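Local coordinates for protein transcriptional regulators (LACI-FAMILY TRANSCRIPTIONAL REGULATORY PROTEIN) (Corynebacterium glutamicum, PDB 3GYB) that probably acts as a DNA-binding transcription factor of the LacI family, recognising cis-regulatory sequences, and carries a magnesium site in its periplasmic-binding-protein-like part, at residues N100-I114 against R133-L147. Sequence-based numbering, arbitrary orientation.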
ATOM      1  N   ASN A 100      -0.589  15.802  12.469  1.00 15.38           N
ATOM      2  CA  ASN A 100       0.375  15.629  13.536  1.00 15.21           C
ATOM      3  C   ASN A 100       1.340  16.801  13.429  1.00 14.92           C
ATOM      4  O   ASN A 100       1.316  17.546  12.448  1.00 16.90           O
ATOM      5  CB  ASN A 100       1.118  14.292  13.383  1.00 15.89           C
ATOM      6  CG  ASN A 100       2.289  14.368  12.417  1.00 18.14           C
ATOM      7  OD1 ASN A 100       2.200  14.973  11.347  1.00 20.89           O
ATOM      8  ND2 ASN A 100       3.389  13.729  12.785  1.00 15.44           N
ATOM      9  N   ASP A 101       2.167  16.982  14.450  1.00 15.78           N
ATOM     10  CA  ASP A 101       3.143  18.059  14.443  1.00 16.35           C
ATOM     11  C   ASP A 101       4.387  17.551  13.712  1.00 14.59           C
ATOM     12  O   ASP A 101       5.196  16.834  14.296  1.00 15.34           O
ATOM     13  CB  ASP A 101       3.510  18.431  15.878  1.00 16.88           C
ATOM     14  CG  ASP A 101       4.382  19.660  15.955  1.00 19.65           C
ATOM     15  OD1 ASP A 101       5.142  19.920  14.997  1.00 20.88           O
ATOM     16  OD2 ASP A 101       4.314  20.356  16.987  1.00 21.51           O
ATOM     17  N   ASP A 102       4.526  17.921  12.441  1.00 14.97           N
ATOM     18  CA  ASP A 102       5.664  17.489  11.628  1.00 15.92           C
ATOM     19  C   ASP A 102       6.998  18.010  12.134  1.00 15.86           C
ATOM     20  O   ASP A 102       8.021  17.337  12.012  1.00 15.55           O
ATOM     21  CB  ASP A 102       5.484  17.925  10.174  1.00 15.40           C
ATOM     22  CG  ASP A 102       4.429  17.120   9.457  1.00 17.98           C
ATOM     23  OD1 ASP A 102       4.536  15.874   9.465  1.00 16.04           O
ATOM     24  OD2 ASP A 102       3.501  17.730   8.888  1.00 17.63           O
ATOM     25  N   PHE A 103       6.998  19.218  12.685  1.00 15.35           N
ATOM     26  CA  PHE A 103       8.237  19.775  13.204  1.00 16.22           C
ATOM     27  C   PHE A 103       8.732  18.913  14.358  1.00 14.98           C
ATOM     28  O   PHE A 103       9.912  18.566  14.427  1.00 15.65           O
ATOM     29  CB  PHE A 103       8.013  21.216  13.664  1.00 17.13           C
ATOM     30  CG  PHE A 103       7.677  22.158  12.545  1.00 22.22           C
ATOM     31  CD1 PHE A 103       8.600  22.412  11.536  1.00 22.76           C
ATOM     32  CD2 PHE A 103       6.434  22.779  12.489  1.00 23.30           C
ATOM     33  CE1 PHE A 103       8.291  23.272  10.486  1.00 23.45           C
ATOM     34  CE2 PHE A 103       6.116  23.642  11.442  1.00 25.26           C
ATOM     35  CZ  PHE A 103       7.045  23.887  10.440  1.00 25.98           C
ATOM     36  N   ARG A 104       7.820  18.553  15.254  1.00 14.72           N
ATOM     37  CA  ARG A 104       8.160  17.722  16.402  1.00 15.42           C
ATOM     38  C   ARG A 104       8.582  16.320  15.958  1.00 14.72           C
ATOM     39  O   ARG A 104       9.571  15.776  16.450  1.00 14.52           O
ATOM     40  CB  ARG A 104       6.963  17.632  17.352  1.00 16.78           C
ATOM     41  CG  ARG A 104       7.147  16.686  18.533  1.00 20.98           C
ATOM     42  CD  ARG A 104       8.371  17.036  19.365  1.00 24.70           C
ATOM     43  NE  ARG A 104       8.504  16.145  20.513  1.00 27.81           N
ATOM     44  CZ  ARG A 104       9.635  15.944  21.180  1.00 29.87           C
ATOM     45  NH1 ARG A 104      10.744  16.572  20.815  1.00 31.66           N
ATOM     46  NH2 ARG A 104       9.658  15.106  22.209  1.00 31.23           N
ATOM     47  N   GLY A 105       7.825  15.745  15.027  1.00 13.97           N
ATOM     48  CA  GLY A 105       8.139  14.413  14.540  1.00 13.76           C
ATOM     49  C   GLY A 105       9.529  14.316  13.944  1.00 13.60           C
ATOM     50  O   GLY A 105      10.282  13.382  14.238  1.00 13.30           O
ATOM     51  N   ALA A 106       9.875  15.286  13.104  1.00 13.32           N
ATOM     52  CA  ALA A 106      11.185  15.311  12.466  1.00 13.49           C
ATOM     53  C   ALA A 106      12.274  15.568  13.509  1.00 14.47           C
ATOM     54  O   ALA A 106      13.401  15.100  13.374  1.00 14.12           O
ATOM     55  CB  ALA A 106      11.220  16.384  11.389  1.00 12.93           C
ATOM     56  N   GLU A 107      11.928  16.312  14.551  1.00 15.17           N
ATOM     57  CA  GLU A 107      12.883  16.603  15.613  1.00 16.11           C
ATOM     58  C   GLU A 107      13.194  15.305  16.358  1.00 15.77           C
ATOM     59  O   GLU A 107      14.351  15.010  16.666  1.00 16.27           O
ATOM     60  CB  GLU A 107      12.294  17.632  16.580  1.00 17.63           C
ATOM     61  CG  GLU A 107      13.167  17.921  17.790  1.00 23.21           C
ATOM     62  CD  GLU A 107      12.547  18.949  18.715  1.00 28.08           C
ATOM     63  OE1 GLU A 107      11.404  18.732  19.175  1.00 29.31           O
ATOM     64  OE2 GLU A 107      13.204  19.977  18.982  1.00 30.77           O
ATOM     65  N   ILE A 108      12.151  14.532  16.636  1.00 15.24           N
ATOM     66  CA  ILE A 108      12.304  13.266  17.337  1.00 15.14           C
ATOM     67  C   ILE A 108      13.188  12.320  16.535  1.00 13.58           C
ATOM     68  O   ILE A 108      14.096  11.697  17.078  1.00 13.14           O
ATOM     69  CB  ILE A 108      10.940  12.585  17.564  1.00 14.38           C
ATOM     70  CG1 ILE A 108      10.092  13.429  18.520  1.00 14.80           C
ATOM     71  CG2 ILE A 108      11.141  11.175  18.106  1.00 14.70           C
ATOM     72  CD1 ILE A 108       8.702  12.869  18.772  1.00 17.79           C
ATOM     73  N   ALA A 109      12.912  12.219  15.238  1.00 13.14           N
ATOM     74  CA  ALA A 109      13.674  11.342  14.363  1.00 12.42           C
ATOM     75  C   ALA A 109      15.144  11.723  14.311  1.00 12.59           C
ATOM     76  O   ALA A 109      16.020  10.872  14.448  1.00 12.96           O
ATOM     77  CB  ALA A 109      13.086  11.373  12.953  1.00 13.40           C
ATOM     78  N   THR A 110      15.406  13.009  14.105  1.00 13.22           N
ATOM     79  CA  THR A 110      16.770  13.501  14.010  1.00 13.34           C
ATOM     80  C   THR A 110      17.500  13.354  15.335  1.00 14.26           C
ATOM     81  O   THR A 110      18.637  12.884  15.376  1.00 12.67           O
ATOM     82  CB  THR A 110      16.777  14.974  13.572  1.00 13.14           C
ATOM     83  OG1 THR A 110      16.011  15.101  12.368  1.00 14.11           O
ATOM     84  CG2 THR A 110      18.197  15.454  13.305  1.00 13.20           C
ATOM     85  N   LYS A 111      16.834  13.746  16.415  1.00 14.49           N
ATOM     86  CA  LYS A 111      17.421  13.653  17.744  1.00 15.03           C
ATOM     87  C   LYS A 111      17.741  12.197  18.078  1.00 15.11           C
ATOM     88  O   LYS A 111      18.745  11.913  18.725  1.00 16.69           O
ATOM     89  CB  LYS A 111      16.460  14.234  18.786  1.00 17.15           C
ATOM     90  CG  LYS A 111      16.998  14.218  20.221  1.00 20.87           C
ATOM     91  CD  LYS A 111      18.252  15.066  20.358  1.00 25.15           C
ATOM     92  CE  LYS A 111      18.724  15.127  21.805  1.00 26.49           C
ATOM     93  NZ  LYS A 111      17.652  15.614  22.714  1.00 30.89           N
ATOM     94  N   HIS A 112      16.895  11.272  17.627  1.00 13.92           N
ATOM     95  CA  HIS A 112      17.137   9.855  17.896  1.00 15.19           C
ATOM     96  C   HIS A 112      18.455   9.424  17.260  1.00 14.81           C
ATOM     97  O   HIS A 112      19.267   8.752  17.892  1.00 14.97           O
ATOM     98  CB  HIS A 112      15.991   8.994  17.349  1.00 14.26           C
ATOM     99  CG  HIS A 112      16.142   7.530  17.634  1.00 15.31           C
ATOM    100  ND1 HIS A 112      16.246   7.026  18.913  1.00 15.45           N
ATOM    101  CD2 HIS A 112      16.186   6.460  16.804  1.00 15.68           C
ATOM    102  CE1 HIS A 112      16.348   5.710  18.859  1.00 14.60           C
ATOM    103  NE2 HIS A 112      16.313   5.341  17.590  1.00 16.44           N
ATOM    104  N   LEU A 113      18.668   9.813  16.004  1.00 13.81           N
ATOM    105  CA  LEU A 113      19.899   9.462  15.310  1.00 14.44           C
ATOM    106  C   LEU A 113      21.095  10.106  16.006  1.00 13.56           C
ATOM    107  O   LEU A 113      22.145   9.484  16.156  1.00 13.39           O
ATOM    108  CB  LEU A 113      19.827   9.910  13.847  1.00 13.77           C
ATOM    109  CG  LEU A 113      18.761   9.181  13.023  1.00 13.06           C
ATOM    110  CD1 LEU A 113      18.788   9.693  11.581  1.00 12.62           C
ATOM    111  CD2 LEU A 113      19.028   7.679  13.059  1.00 13.24           C
ATOM    112  N   ILE A 114      20.927  11.352  16.434  1.00 13.40           N
ATOM    113  CA  ILE A 114      21.993  12.062  17.138  1.00 14.89           C
ATOM    114  C   ILE A 114      22.295  11.378  18.469  1.00 15.65           C
ATOM    115  O   ILE A 114      23.462  11.154  18.806  1.00 16.36           O
ATOM    116  CB  ILE A 114      21.602  13.532  17.390  1.00 13.64           C
ATOM    117  CG1 ILE A 114      21.542  14.276  16.054  1.00 15.34           C
ATOM    118  CG2 ILE A 114      22.614  14.205  18.324  1.00 15.01           C
ATOM    119  CD1 ILE A 114      20.974  15.675  16.167  1.00 13.45           C
ATOM    120  N   ARG A 133       8.102  20.838   5.957  1.00 17.05           N
ATOM    121  CA  ARG A 133       8.170  21.006   7.400  1.00 16.67           C
ATOM    122  C   ARG A 133       9.182  20.043   8.018  1.00 15.76           C
ATOM    123  O   ARG A 133       9.966  20.427   8.887  1.00 16.74           O
ATOM    124  CB  ARG A 133       6.788  20.788   8.027  1.00 17.65           C
ATOM    125  CG  ARG A 133       5.785  21.902   7.724  1.00 20.60           C
ATOM    126  CD  ARG A 133       4.533  21.760   8.587  1.00 22.12           C
ATOM    127  NE  ARG A 133       3.662  20.669   8.154  1.00 24.74           N
ATOM    128  CZ  ARG A 133       2.795  20.754   7.149  1.00 26.90           C
ATOM    129  NH1 ARG A 133       2.678  21.885   6.463  1.00 27.03           N
ATOM    130  NH2 ARG A 133       2.034  19.712   6.837  1.00 26.59           N
ATOM    131  N   ARG A 134       9.170  18.793   7.569  1.00 15.16           N
ATOM    132  CA  ARG A 134      10.098  17.803   8.098  1.00 13.57           C
ATOM    133  C   ARG A 134      11.536  18.135   7.723  1.00 13.75           C
ATOM    134  O   ARG A 134      12.457  17.882   8.497  1.00 14.88           O
ATOM    135  CB  ARG A 134       9.702  16.405   7.610  1.00 12.69           C
ATOM    136  CG  ARG A 134       8.365  15.970   8.196  1.00 11.13           C
ATOM    137  CD  ARG A 134       7.834  14.675   7.606  1.00 13.18           C
ATOM    138  NE  ARG A 134       6.419  14.519   7.945  1.00 14.37           N
ATOM    139  CZ  ARG A 134       5.629  13.557   7.475  1.00 15.50           C
ATOM    140  NH1 ARG A 134       6.107  12.640   6.640  1.00 16.25           N
ATOM    141  NH2 ARG A 134       4.349  13.524   7.829  1.00 15.03           N
ATOM    142  N   PHE A 135      11.724  18.715   6.540  1.00 13.42           N
ATOM    143  CA  PHE A 135      13.054  19.104   6.087  1.00 14.20           C
ATOM    144  C   PHE A 135      13.548  20.277   6.926  1.00 16.06           C
ATOM    145  O   PHE A 135      14.694  20.296   7.368  1.00 14.53           O
ATOM    146  CB  PHE A 135      13.024  19.511   4.609  1.00 13.22           C
ATOM    147  CG  PHE A 135      14.182  20.380   4.198  1.00 15.76           C
ATOM    148  CD1 PHE A 135      15.463  19.847   4.067  1.00 15.84           C
ATOM    149  CD2 PHE A 135      13.998  21.743   3.990  1.00 15.89           C
ATOM    150  CE1 PHE A 135      16.547  20.663   3.736  1.00 18.21           C
ATOM    151  CE2 PHE A 135      15.074  22.569   3.660  1.00 17.18           C
ATOM    152  CZ  PHE A 135      16.351  22.025   3.533  1.00 18.03           C
ATOM    153  N   GLU A 136      12.678  21.258   7.138  1.00 16.13           N
ATOM    154  CA  GLU A 136      13.048  22.429   7.924  1.00 16.70           C
ATOM    155  C   GLU A 136      13.405  22.049   9.357  1.00 16.59           C
ATOM    156  O   GLU A 136      14.377  22.558   9.922  1.00 15.71           O
ATOM    157  CB  GLU A 136      11.910  23.451   7.904  1.00 19.06           C
ATOM    158  CG  GLU A 136      11.609  23.990   6.517  1.00 25.26           C
ATOM    159  CD  GLU A 136      10.546  25.071   6.527  1.00 28.72           C
ATOM    160  OE1 GLU A 136       9.444  24.825   7.067  1.00 31.98           O
ATOM    161  OE2 GLU A 136      10.812  26.166   5.990  1.00 34.21           O
ATOM    162  N   SER A 137      12.627  21.148   9.946  1.00 15.70           N
ATOM    163  CA  SER A 137      12.894  20.708  11.307  1.00 15.25           C
ATOM    164  C   SER A 137      14.187  19.897  11.348  1.00 14.59           C
ATOM    165  O   SER A 137      14.967  20.003  12.292  1.00 13.62           O
ATOM    166  CB  SER A 137      11.727  19.874  11.836  1.00 15.26           C
ATOM    167  OG  SER A 137      11.995  19.417  13.153  1.00 15.48           O
ATOM    168  N   PHE A 138      14.413  19.076  10.326  1.00 14.13           N
ATOM    169  CA  PHE A 138      15.642  18.292  10.267  1.00 12.20           C
ATOM    170  C   PHE A 138      16.843  19.236  10.336  1.00 13.23           C
ATOM    171  O   PHE A 138      17.758  19.042  11.139  1.00 13.58           O
ATOM    172  CB  PHE A 138      15.700  17.487   8.962  1.00 12.50           C
ATOM    173  CG  PHE A 138      17.066  16.938   8.651  1.00 12.52           C
ATOM    174  CD1 PHE A 138      17.614  15.916   9.418  1.00 13.09           C
ATOM    175  CD2 PHE A 138      17.810  17.450   7.589  1.00 11.65           C
ATOM    176  CE1 PHE A 138      18.882  15.408   9.135  1.00 12.44           C
ATOM    177  CE2 PHE A 138      19.083  16.950   7.299  1.00 12.71           C
ATOM    178  CZ  PHE A 138      19.619  15.927   8.072  1.00 12.28           C
ATOM    179  N   GLU A 139      16.832  20.268   9.502  1.00 15.13           N
ATOM    180  CA  GLU A 139      17.941  21.212   9.480  1.00 15.64           C
ATOM    181  C   GLU A 139      18.079  21.967  10.791  1.00 17.43           C
ATOM    182  O   GLU A 139      19.187  22.129  11.301  1.00 17.53           O
ATOM    183  CB  GLU A 139      17.788  22.218   8.333  1.00 16.54           C
ATOM    184  CG  GLU A 139      17.974  21.631   6.936  1.00 17.32           C
ATOM    185  CD  GLU A 139      18.603  22.620   5.967  1.00 19.13           C
ATOM    186  OE1 GLU A 139      18.264  23.821   6.037  1.00 20.70           O
ATOM    187  OE2 GLU A 139      19.430  22.198   5.127  1.00 17.90           O
ATOM    188  N   ALA A 140      16.961  22.436  11.333  1.00 18.43           N
ATOM    189  CA  ALA A 140      16.998  23.188  12.585  1.00 17.81           C
ATOM    190  C   ALA A 140      17.513  22.329  13.737  1.00 18.87           C
ATOM    191  O   ALA A 140      18.273  22.796  14.588  1.00 19.08           O
ATOM    192  CB  ALA A 140      15.611  23.727  12.920  1.00 18.05           C
ATOM    193  N   THR A 141      17.092  21.070  13.769  1.00 17.08           N
ATOM    194  CA  THR A 141      17.524  20.169  14.827  1.00 16.37           C
ATOM    195  C   THR A 141      19.005  19.849  14.681  1.00 16.57           C
ATOM    196  O   THR A 141      19.723  19.782  15.681  1.00 18.20           O
ATOM    197  CB  THR A 141      16.709  18.872  14.807  1.00 15.22           C
ATOM    198  OG1 THR A 141      15.326  19.190  14.995  1.00 16.42           O
ATOM    199  CG2 THR A 141      17.168  17.928  15.916  1.00 15.75           C
HETATM  200  N   MSE A 142      19.463  19.633  13.450  1.00 16.34           N
HETATM  201  CA  MSE A 142      20.877  19.346  13.238  1.00 16.77           C
HETATM  202  C   MSE A 142      21.720  20.537  13.710  1.00 17.18           C
HETATM  203  O   MSE A 142      22.671  20.363  14.458  1.00 17.92           O
HETATM  204  CB  MSE A 142      21.163  19.066  11.755  1.00 17.20           C
HETATM  205  CG  MSE A 142      20.665  17.710  11.263  1.00 16.82           C
HETATM  206 SE   MSE A 142      21.608  16.182  11.998  1.00 22.77          SE
HETATM  207  CE  MSE A 142      23.276  16.343  11.026  1.00 20.08           C
ATOM    208  N   ARG A 143      21.350  21.743  13.285  1.00 17.26           N
ATOM    209  CA  ARG A 143      22.091  22.941  13.687  1.00 16.84           C
ATOM    210  C   ARG A 143      21.981  23.236  15.178  1.00 17.99           C
ATOM    211  O   ARG A 143      22.900  23.790  15.778  1.00 18.15           O
ATOM    212  CB  ARG A 143      21.623  24.153  12.881  1.00 18.15           C
ATOM    213  CG  ARG A 143      21.941  24.040  11.402  1.00 17.82           C
ATOM    214  CD  ARG A 143      21.877  25.385  10.703  1.00 22.34           C
ATOM    215  NE  ARG A 143      22.279  25.253   9.306  1.00 22.88           N
ATOM    216  CZ  ARG A 143      21.464  24.890   8.322  1.00 23.65           C
ATOM    217  NH1 ARG A 143      20.190  24.630   8.574  1.00 25.40           N
ATOM    218  NH2 ARG A 143      21.933  24.763   7.088  1.00 22.72           N
ATOM    219  N   ALA A 144      20.856  22.874  15.780  1.00 17.19           N
ATOM    220  CA  ALA A 144      20.686  23.108  17.209  1.00 18.22           C
ATOM    221  C   ALA A 144      21.727  22.292  17.969  1.00 17.99           C
ATOM    222  O   ALA A 144      22.212  22.708  19.021  1.00 18.39           O
ATOM    223  CB  ALA A 144      19.290  22.701  17.649  1.00 17.78           C
ATOM    224  N   HIS A 145      22.066  21.129  17.418  1.00 17.84           N
ATOM    225  CA  HIS A 145      23.037  20.227  18.022  1.00 17.32           C
ATOM    226  C   HIS A 145      24.453  20.374  17.473  1.00 18.47           C
ATOM    227  O   HIS A 145      25.304  19.505  17.693  1.00 19.02           O
ATOM    228  CB  HIS A 145      22.547  18.787  17.870  1.00 18.09           C
ATOM    229  CG  HIS A 145      21.323  18.488  18.678  1.00 20.55           C
ATOM    230  ND1 HIS A 145      21.365  18.267  20.037  1.00 22.84           N
ATOM    231  CD2 HIS A 145      20.017  18.430  18.328  1.00 20.10           C
ATOM    232  CE1 HIS A 145      20.138  18.084  20.490  1.00 22.62           C
ATOM    233  NE2 HIS A 145      19.300  18.178  19.472  1.00 24.03           N
ATOM    234  N   GLY A 146      24.694  21.476  16.763  1.00 17.88           N
ATOM    235  CA  GLY A 146      26.012  21.759  16.213  1.00 18.49           C
ATOM    236  C   GLY A 146      26.460  20.922  15.032  1.00 18.25           C
ATOM    237  O   GLY A 146      27.659  20.810  14.762  1.00 19.03           O
ATOM    238  N   LEU A 147      25.501  20.341  14.321  1.00 16.93           N
ATOM    239  CA  LEU A 147      25.811  19.508  13.167  1.00 16.42           C
ATOM    240  C   LEU A 147      25.321  20.169  11.890  1.00 16.51           C
ATOM    241  O   LEU A 147      24.296  20.859  11.884  1.00 16.73           O
ATOM    242  CB  LEU A 147      25.152  18.131  13.320  1.00 15.78           C
ATOM    243  CG  LEU A 147      25.573  17.318  14.547  1.00 16.05           C
ATOM    244  CD1 LEU A 147      24.758  16.034  14.624  1.00 15.95           C
ATOM    245  CD2 LEU A 147      27.062  17.007  14.465  1.00 16.80           C
TER
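Arg133 and Asp102 open a salt-bridge network that shows how one carboxylate can tie two neighbouring arginines to an adjacent helix. Arg133 CB lies over a face of the Phe103 ring in a CH-pi contact, and a bend at chi3 (-74°) turns NE to within 3.0 Å of Asp102 OD2, which NH2 also meets, in planes nearly coplanar. NH1 is hydrogen-bonded to Arg88 O and Thr90 OG1, and NH2 also to Thr87 OG1. Arg134, extended from CG to NE, takes the other oxygen: NE, at 2.8 Å, and NH2 both bond Asp102 OD1, from the same face of the carboxylate. Four N-H groups thus grip Asp102, which probably favours its charged form. Next, Ser137 OG donates to Phe103 O at 2.6 Å, in the carbonyl plane, while Ser137 CB packs on Ala106 CB. Phe138 turns its ring edge to Thr110 OG1. One turn on, Thr141 CG2 meets Thr110 CG2 at 3.7 Å, and Met142, a selenomethionine, brings SE equally close to Thr110 CG2. His145 receives Ile114 CD1 and Lys111 CD. Gly146 is the C-prime residue of the Schellman motif ending the helix; Leu147, whose N bonds Met142 O, puts CD1 on Ile114 CG1. The axes of 102-114 and 133-144 cross at -46° and approach to 7.9 Å. Both helices touch Ile121 of strand 121-124, Ala106 and Thr110 rest on Phe181, and strand 258-264 flanks helix 102-115, fitting the alpha/beta architecture of a periplasmic-binding-protein-like domain.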